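Local coordinates for TCP pilus virulence regulatory protein (Vibrio cholerae, PDB 4MLO) that probably activates transcription of virulence genes, including those of the TCP pilus, as an AraC-family DNA-binding regulator that holds a palmitoleic acid molecule, at residues A[17-22]-A[70-75]; A[32-37]-A[82-87]. All coordinates share one frame; numbering follows the deposited sequence.

Contact 1: A[17-22]-A[70-75]; sequences FDTYIF and SLTSLS. With PAM (palmitoleic acid), chain E.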
loop_
_atom_site.group_PDB
_atom_site.type_symbol
_atom_site.label_atom_id
_atom_site.label_comp_id
_atom_site.label_asym_id
_atom_site.label_seq_id
_atom_site.Cartn_x
_atom_site.Cartn_y
_atom_site.Cartn_z
ATOM N N PHE A 17 -21.463 -3.359 -8.613
ATOM C CA PHE A 17 -21.552 -4.477 -7.683
ATOM C C PHE A 17 -20.376 -5.440 -7.790
ATOM O O PHE A 17 -20.440 -6.541 -7.241
ATOM C CB PHE A 17 -22.872 -5.224 -7.881
ATOM C CG PHE A 17 -24.064 -4.309 -7.934
ATOM C CD1 PHE A 17 -24.146 -3.212 -7.085
ATOM C CD2 PHE A 17 -25.091 -4.529 -8.836
ATOM C CE1 PHE A 17 -25.241 -2.356 -7.128
ATOM C CE2 PHE A 17 -26.189 -3.676 -8.886
ATOM C CZ PHE A 17 -26.262 -2.589 -8.033
ATOM N N ASP A 18 -19.301 -5.049 -8.477
ATOM C CA ASP A 18 -18.097 -5.869 -8.539
ATOM C C ASP A 18 -17.395 -5.882 -7.183
ATOM O O ASP A 18 -17.604 -4.999 -6.354
ATOM C CB ASP A 18 -17.143 -5.330 -9.602
ATOM C CG ASP A 18 -16.231 -6.400 -10.160
ATOM O OD1 ASP A 18 -15.379 -6.054 -11.007
ATOM O OD2 ASP A 18 -16.361 -7.577 -9.746
ATOM N N THR A 19 -16.574 -6.913 -6.955
ATOM C CA THR A 19 -15.791 -7.027 -5.725
ATOM C C THR A 19 -14.336 -7.313 -6.063
ATOM O O THR A 19 -14.038 -8.254 -6.797
ATOM C CB THR A 19 -16.328 -8.134 -4.813
ATOM O OG1 THR A 19 -17.676 -7.822 -4.440
ATOM C CG2 THR A 19 -15.519 -8.239 -3.553
ATOM N N TYR A 20 -13.444 -6.511 -5.493
ATOM C CA TYR A 20 -12.022 -6.763 -5.545
ATOM C C TYR A 20 -11.607 -7.391 -4.226
ATOM O O TYR A 20 -12.010 -6.918 -3.157
ATOM C CB TYR A 20 -11.245 -5.467 -5.761
ATOM C CG TYR A 20 -11.508 -4.800 -7.099
ATOM C CD1 TYR A 20 -11.611 -3.409 -7.188
ATOM C CD2 TYR A 20 -11.613 -5.543 -8.260
ATOM C CE1 TYR A 20 -11.834 -2.779 -8.411
ATOM C CE2 TYR A 20 -11.855 -4.921 -9.493
ATOM C CZ TYR A 20 -11.959 -3.540 -9.555
ATOM O OH TYR A 20 -12.179 -2.916 -10.762
ATOM N N ILE A 21 -10.788 -8.432 -4.302
ATOM C CA ILE A 21 -10.366 -9.188 -3.132
ATOM C C ILE A 21 -8.858 -9.332 -3.164
ATOM O O ILE A 21 -8.294 -9.847 -4.134
ATOM C CB ILE A 21 -10.999 -10.591 -3.075
ATOM C CG1 ILE A 21 -12.499 -10.501 -3.136
ATOM C CG2 ILE A 21 -10.540 -11.322 -1.820
ATOM C CD1 ILE A 21 -13.127 -11.870 -3.366
ATOM N N PHE A 22 -8.213 -8.911 -2.069
ATOM C CA PHE A 22 -6.772 -8.953 -1.925
ATOM C C PHE A 22 -6.401 -9.896 -0.793
ATOM O O PHE A 22 -6.979 -9.804 0.306
ATOM C CB PHE A 22 -6.225 -7.567 -1.649
ATOM C CG PHE A 22 -6.608 -6.580 -2.682
ATOM C CD1 PHE A 22 -5.983 -6.581 -3.910
ATOM C CD2 PHE A 22 -7.678 -5.728 -2.473
ATOM C CE1 PHE A 22 -6.360 -5.692 -4.891
ATOM C CE2 PHE A 22 -8.059 -4.841 -3.457
ATOM C CZ PHE A 22 -7.397 -4.821 -4.660
ATOM N N SER A 70 -11.456 -6.954 1.119
ATOM C CA SER A 70 -12.249 -6.820 -0.082
ATOM C C SER A 70 -12.897 -5.444 -0.134
ATOM O O SER A 70 -13.168 -4.809 0.893
ATOM C CB SER A 70 -13.323 -7.901 -0.145
ATOM O OG SER A 70 -14.221 -7.746 0.937
ATOM N N LEU A 71 -13.181 -5.015 -1.360
ATOM C CA LEU A 71 -13.935 -3.802 -1.636
ATOM C C LEU A 71 -15.055 -4.169 -2.598
ATOM O O LEU A 71 -14.795 -4.627 -3.716
ATOM C CB LEU A 71 -13.034 -2.701 -2.220
ATOM C CG LEU A 71 -13.720 -1.333 -2.381
ATOM C CD1 LEU A 71 -14.092 -0.736 -1.025
ATOM C CD2 LEU A 71 -12.859 -0.360 -3.169
ATOM N N THR A 72 -16.310 -3.963 -2.170
ATOM C CA THR A 72 -17.484 -4.307 -2.965
ATOM C C THR A 72 -18.241 -3.038 -3.337
ATOM O O THR A 72 -18.564 -2.228 -2.468
ATOM C CB THR A 72 -18.415 -5.250 -2.193
ATOM O OG1 THR A 72 -17.718 -6.444 -1.820
ATOM C CG2 THR A 72 -19.629 -5.631 -3.061
ATOM N N SER A 73 -18.489 -2.852 -4.629
ATOM C CA SER A 73 -19.288 -1.728 -5.080
ATOM C C SER A 73 -20.740 -1.948 -4.679
ATOM O O SER A 73 -21.271 -3.054 -4.818
ATOM C CB SER A 73 -19.172 -1.563 -6.595
ATOM O OG SER A 73 -20.217 -0.728 -7.106
ATOM N N LEU A 74 -21.372 -0.904 -4.160
ATOM C CA LEU A 74 -22.813 -0.925 -3.910
ATOM C C LEU A 74 -23.566 0.006 -4.844
ATOM O O LEU A 74 -24.740 0.303 -4.592
ATOM C CB LEU A 74 -23.102 -0.565 -2.445
ATOM C CG LEU A 74 -22.428 -1.465 -1.399
ATOM C CD1 LEU A 74 -22.725 -1.024 0.016
ATOM C CD2 LEU A 74 -22.840 -2.909 -1.594
ATOM N N SER A 75 -22.926 0.483 -5.916
ATOM C CA SER A 75 -23.561 1.391 -6.862
ATOM C C SER A 75 -23.920 0.657 -8.144
ATOM O O SER A 75 -23.265 -0.317 -8.528
ATOM C CB SER A 75 -22.661 2.575 -7.198
ATOM O OG SER A 75 -22.494 3.391 -6.057
HETATM C C1 PAM E . -1.941 -0.649 -6.763
HETATM O O1 PAM E . -2.348 0.302 -7.484
HETATM O O2 PAM E . -0.884 -0.557 -6.095
HETATM C C2 PAM E . -2.709 -1.940 -6.703
HETATM C C3 PAM E . -3.145 -2.286 -5.270
HETATM C C4 PAM E . -4.043 -1.179 -4.725
HETATM C C5 PAM E . -4.576 -1.486 -3.330
HETATM C C6 PAM E . -5.337 -0.292 -2.756
HETATM C C7 PAM E . -6.576 0.074 -3.573
HETATM C C8 PAM E . -7.647 -0.997 -3.454
HETATM C C9 PAM E . -8.868 -0.695 -4.318
HETATM C C10 PAM E . -8.896 -0.848 -5.646
HETATM C C11 PAM E . -7.685 -1.302 -6.445
HETATM C C12 PAM E . -8.052 -2.109 -7.690
HETATM C C13 PAM E . -6.784 -2.804 -8.191
HETATM C C14 PAM E . -7.015 -3.983 -9.115
HETATM C C15 PAM E . -7.871 -5.064 -8.469
HETATM C C16 PAM E . -7.616 -6.423 -9.073
#

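Contact 2: A[32-37]-A[82-87]; sequences MFWIDS and SVITIS. With PAM (palmitoleic acid), chain E.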
loop_
_atom_site.group_PDB
_atom_site.type_symbol
_atom_site.label_atom_id
_atom_site.label_comp_id
_atom_site.label_asym_id
_atom_site.label_seq_id
_atom_site.Cartn_x
_atom_site.Cartn_y
_atom_site.Cartn_z
ATOM N N MET A 32 -3.011 5.678 -0.286
ATOM C CA MET A 32 -4.292 6.235 0.109
ATOM C C MET A 32 -5.246 5.959 -1.040
ATOM O O MET A 32 -4.841 6.039 -2.203
ATOM C CB MET A 32 -4.196 7.735 0.391
ATOM C CG MET A 32 -3.208 8.082 1.493
ATOM S SD MET A 32 -2.852 9.874 1.637
ATOM C CE MET A 32 -4.428 10.465 2.220
ATOM N N PHE A 33 -6.485 5.576 -0.734
ATOM C CA PHE A 33 -7.438 5.405 -1.826
ATOM C C PHE A 33 -8.840 5.789 -1.380
ATOM O O PHE A 33 -9.143 5.877 -0.189
ATOM C CB PHE A 33 -7.412 3.977 -2.415
ATOM C CG PHE A 33 -7.995 2.903 -1.539
ATOM C CD1 PHE A 33 -7.168 2.110 -0.753
ATOM C CD2 PHE A 33 -9.364 2.630 -1.547
ATOM C CE1 PHE A 33 -7.689 1.089 0.025
ATOM C CE2 PHE A 33 -9.896 1.600 -0.769
ATOM C CZ PHE A 33 -9.057 0.831 0.019
ATOM N N TRP A 34 -9.681 6.075 -2.376
ATOM C CA TRP A 34 -11.070 6.456 -2.144
ATOM C C TRP A 34 -11.833 6.338 -3.452
ATOM O O TRP A 34 -11.252 6.374 -4.539
ATOM C CB TRP A 34 -11.187 7.881 -1.592
ATOM C CG TRP A 34 -10.745 8.922 -2.554
ATOM C CD1 TRP A 34 -11.537 9.643 -3.394
ATOM C CD2 TRP A 34 -9.400 9.369 -2.788
ATOM N NE1 TRP A 34 -10.767 10.495 -4.151
ATOM C CE2 TRP A 34 -9.457 10.356 -3.788
ATOM C CE3 TRP A 34 -8.152 9.018 -2.260
ATOM C CZ2 TRP A 34 -8.322 11.007 -4.261
ATOM C CZ3 TRP A 34 -7.026 9.669 -2.733
ATOM C CH2 TRP A 34 -7.122 10.647 -3.733
ATOM N N ILE A 35 -13.150 6.208 -3.326
ATOM C CA ILE A 35 -14.048 6.107 -4.471
ATOM C C ILE A 35 -14.557 7.501 -4.823
ATOM O O ILE A 35 -14.601 8.401 -3.974
ATOM C CB ILE A 35 -15.201 5.124 -4.159
ATOM C CG1 ILE A 35 -16.112 5.663 -3.047
ATOM C CG2 ILE A 35 -14.637 3.740 -3.789
ATOM C CD1 ILE A 35 -17.306 4.767 -2.724
ATOM N N ASP A 36 -14.937 7.704 -6.093
ATOM C CA ASP A 36 -15.295 9.042 -6.554
ATOM C C ASP A 36 -16.789 9.320 -6.482
ATOM O O ASP A 36 -17.208 10.460 -6.713
ATOM C CB ASP A 36 -14.815 9.260 -7.990
ATOM C CG ASP A 36 -15.623 8.472 -9.001
ATOM O OD1 ASP A 36 -16.304 7.490 -8.621
ATOM O OD2 ASP A 36 -15.561 8.825 -10.190
ATOM N N SER A 37 -17.593 8.315 -6.163
ATOM C CA SER A 37 -19.041 8.444 -6.221
ATOM C C SER A 37 -19.645 7.176 -5.646
ATOM O O SER A 37 -18.984 6.134 -5.545
ATOM C CB SER A 37 -19.537 8.666 -7.652
ATOM O OG SER A 37 -19.198 7.567 -8.475
ATOM N N SER A 82 -9.622 5.898 -6.891
ATOM C CA SER A 82 -8.359 6.594 -7.023
ATOM C C SER A 82 -7.403 6.078 -5.966
ATOM O O SER A 82 -7.790 5.889 -4.810
ATOM C CB SER A 82 -8.555 8.103 -6.858
ATOM O OG SER A 82 -9.428 8.615 -7.842
ATOM N N VAL A 83 -6.145 5.884 -6.369
ATOM C CA VAL A 83 -5.102 5.338 -5.501
ATOM C C VAL A 83 -3.872 6.228 -5.620
ATOM O O VAL A 83 -3.291 6.340 -6.704
ATOM C CB VAL A 83 -4.743 3.899 -5.896
ATOM C CG1 VAL A 83 -3.673 3.305 -4.930
ATOM C CG2 VAL A 83 -5.967 3.045 -5.922
ATOM N N ILE A 84 -3.441 6.805 -4.501
ATOM C CA ILE A 84 -2.190 7.556 -4.426
ATOM C C ILE A 84 -1.171 6.658 -3.748
ATOM O O ILE A 84 -1.428 6.162 -2.650
ATOM C CB ILE A 84 -2.354 8.864 -3.633
ATOM C CG1 ILE A 84 -3.339 9.808 -4.317
ATOM C CG2 ILE A 84 -1.000 9.587 -3.452
ATOM C CD1 ILE A 84 -3.679 11.034 -3.457
ATOM N N THR A 85 -0.023 6.477 -4.389
ATOM C CA THR A 85 1.142 5.816 -3.810
ATOM C C THR A 85 2.193 6.887 -3.578
ATOM O O THR A 85 2.571 7.594 -4.517
ATOM C CB THR A 85 1.694 4.726 -4.728
ATOM O OG1 THR A 85 0.662 3.771 -5.043
ATOM C CG2 THR A 85 2.846 4.016 -4.062
ATOM N N ILE A 86 2.638 7.021 -2.337
ATOM C CA ILE A 86 3.474 8.142 -1.910
ATOM C C ILE A 86 4.922 7.681 -1.863
ATOM O O ILE A 86 5.241 6.706 -1.170
ATOM C CB ILE A 86 3.040 8.667 -0.533
ATOM C CG1 ILE A 86 1.548 8.989 -0.514
ATOM C CG2 ILE A 86 3.825 9.913 -0.184
ATOM C CD1 ILE A 86 1.019 9.293 0.849
ATOM N N SER A 87 5.808 8.407 -2.553
ATOM C CA SER A 87 7.204 7.991 -2.634
ATOM C C SER A 87 7.908 8.096 -1.283
ATOM O O SER A 87 7.571 8.924 -0.429
ATOM C CB SER A 87 7.957 8.836 -3.669
ATOM O OG SER A 87 8.182 10.150 -3.215
HETATM C C1 PAM E . -1.941 -0.649 -6.763
HETATM O O1 PAM E . -2.348 0.302 -7.484
HETATM O O2 PAM E . -0.884 -0.557 -6.095
HETATM C C2 PAM E . -2.709 -1.940 -6.703
HETATM C C3 PAM E . -3.145 -2.286 -5.270
HETATM C C4 PAM E . -4.043 -1.179 -4.725
HETATM C C5 PAM E . -4.576 -1.486 -3.330
HETATM C C6 PAM E . -5.337 -0.292 -2.756
HETATM C C7 PAM E . -6.576 0.074 -3.573
HETATM C C8 PAM E . -7.647 -0.997 -3.454
HETATM C C9 PAM E . -8.868 -0.695 -4.318
HETATM C C10 PAM E . -8.896 -0.848 -5.646
HETATM C C11 PAM E . -7.685 -1.302 -6.445
HETATM C C12 PAM E . -8.052 -2.109 -7.690
HETATM C C13 PAM E . -6.784 -2.804 -8.191
HETATM C C14 PAM E . -7.015 -3.983 -9.115
HETATM C C15 PAM E . -7.871 -5.064 -8.469
HETATM C C16 PAM E . -7.616 -6.423 -9.073
HETATM O O HOH W 1 -11.633 8.419 -6.667
#

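Contact 1: A[17-22]-A[70-75]
Thr19 to Phe22 and Ser70 to Ser73 run side by side as antiparallel strands, their axes 4.6 Å apart and their directions 179° from each other. Tyr20 and Leu71 form the hydrogen-bonded pair, Tyr20 N giving to Leu71 O and Leu71 N to Tyr20 O, each at 2.9 Å. Thr19 with Thr72 and Ile21 with Ser70 are the non-hydrogen-bonded pairs. Where the ladder ends, Ser73 N donates a hydrogen bond to Asp18 O at 2.9 Å, and Phe17 CA comes within 3.2 Å of Ser73 O in a CA-H...O contact. The threonine side chains meet obliquely, OG1 to OG1 at 3.0 Å, a hydrogen bond whose direction is not settled; in both, OG1 stands anti to the carbonyl carbon (chi1 -61° in Thr19), which brings the two hydroxyls together on the face shared with Ile21 and Ser70. The pairing belongs to the four-stranded sheet of the cupin-like domain, with 19-26 at its margin and strand 40-44 on the far side of 66-73. On the opposite face Tyr20 and Leu71 point inward: C15 of palmitoleic acid lies over one face of the Tyr20 ring, 3.8 Å from CD2, and also 3.8 Å from Phe22 CZ, while Phe22 meets Phe69. At the loop end Ser73 OG, anti to its backbone N (chi1 164°), accepts from Ser75 N in an ST turn and, weakly, from Phe17 N. The Phe17 ring turns its edge to Ser73 O, and its CE1 lies 3.2 Å from Ser75 O.

Contact 2: A[32-37]-A[82-87]
The Trp34 indole receives Ser82 CB over one face, 4.1 Å from the centroid of the six-membered ring in a CH-pi contact, and meets Ile84 at its edge, where CD1 lies in the ring plane 3.5 Å from CH2. The other flat group, Phe33, has palmitoleic acid over one face: C7 approaches CD1 to 3.5 Å, displaced toward the rim. The two rings leave opposite faces of the sheet, as neighbours on a strand do. In Trp34, CG sits between the backbone N and the carbonyl carbon (chi1 66°), which carries the indole across to the partner strand. Val83 shares the lipid side with Phe33; its CG2 touches both Phe33 CB and, at 3.8 Å, C7 of the ligand. On the Trp34 side, Met32 SD meets Ile86 CD1 at 4.0 Å.

Two hydrogen-bonded pairs, Met32 with Ile84 and Trp34 with Ser82, flank the non-hydrogen-bonded pair of Phe33 and Val83, and all four N-H...O bonds form. A water donates to Trp34 O; it also lies very close to Ser82 OG, so a bridge there is doubtful. The strands lie in the five-stranded sheet of the cupin-like domain, with helices 121-131 and 141-159 packed on the side of Met32 and Trp34. Chemically, this ladder and outward backbone bonds, Phe33 with Ile59 of strand 57-61 and Val83 with Asn10 of strand 7-14, engage the buried backbone, letting one face pack against helices while the other offers carbon surface to the fatty-acid chain; Tyr12, Lys31 and Lys230 hydrogen-bond the ligand.

Contacts 1 and 2 are the same kind of pairing in two different sheets of one cupin-like domain, with centres about 15 Å apart. Their strands alternate along the chain, which steps between sheets from 19-26 to 31-35 and again from 66-73 to 79-86. Palmitoleic acid lies between them and touches both, and the sheets also meet directly where Leu71 packs on Phe33. Every touching residue of contact 2 is buried, and its face turned from the lipid is largely apolar and packs under helices. Contact 1 lies farther from the centre of the chain and is partly exposed; there the face turned from the lipid carries hydroxyls.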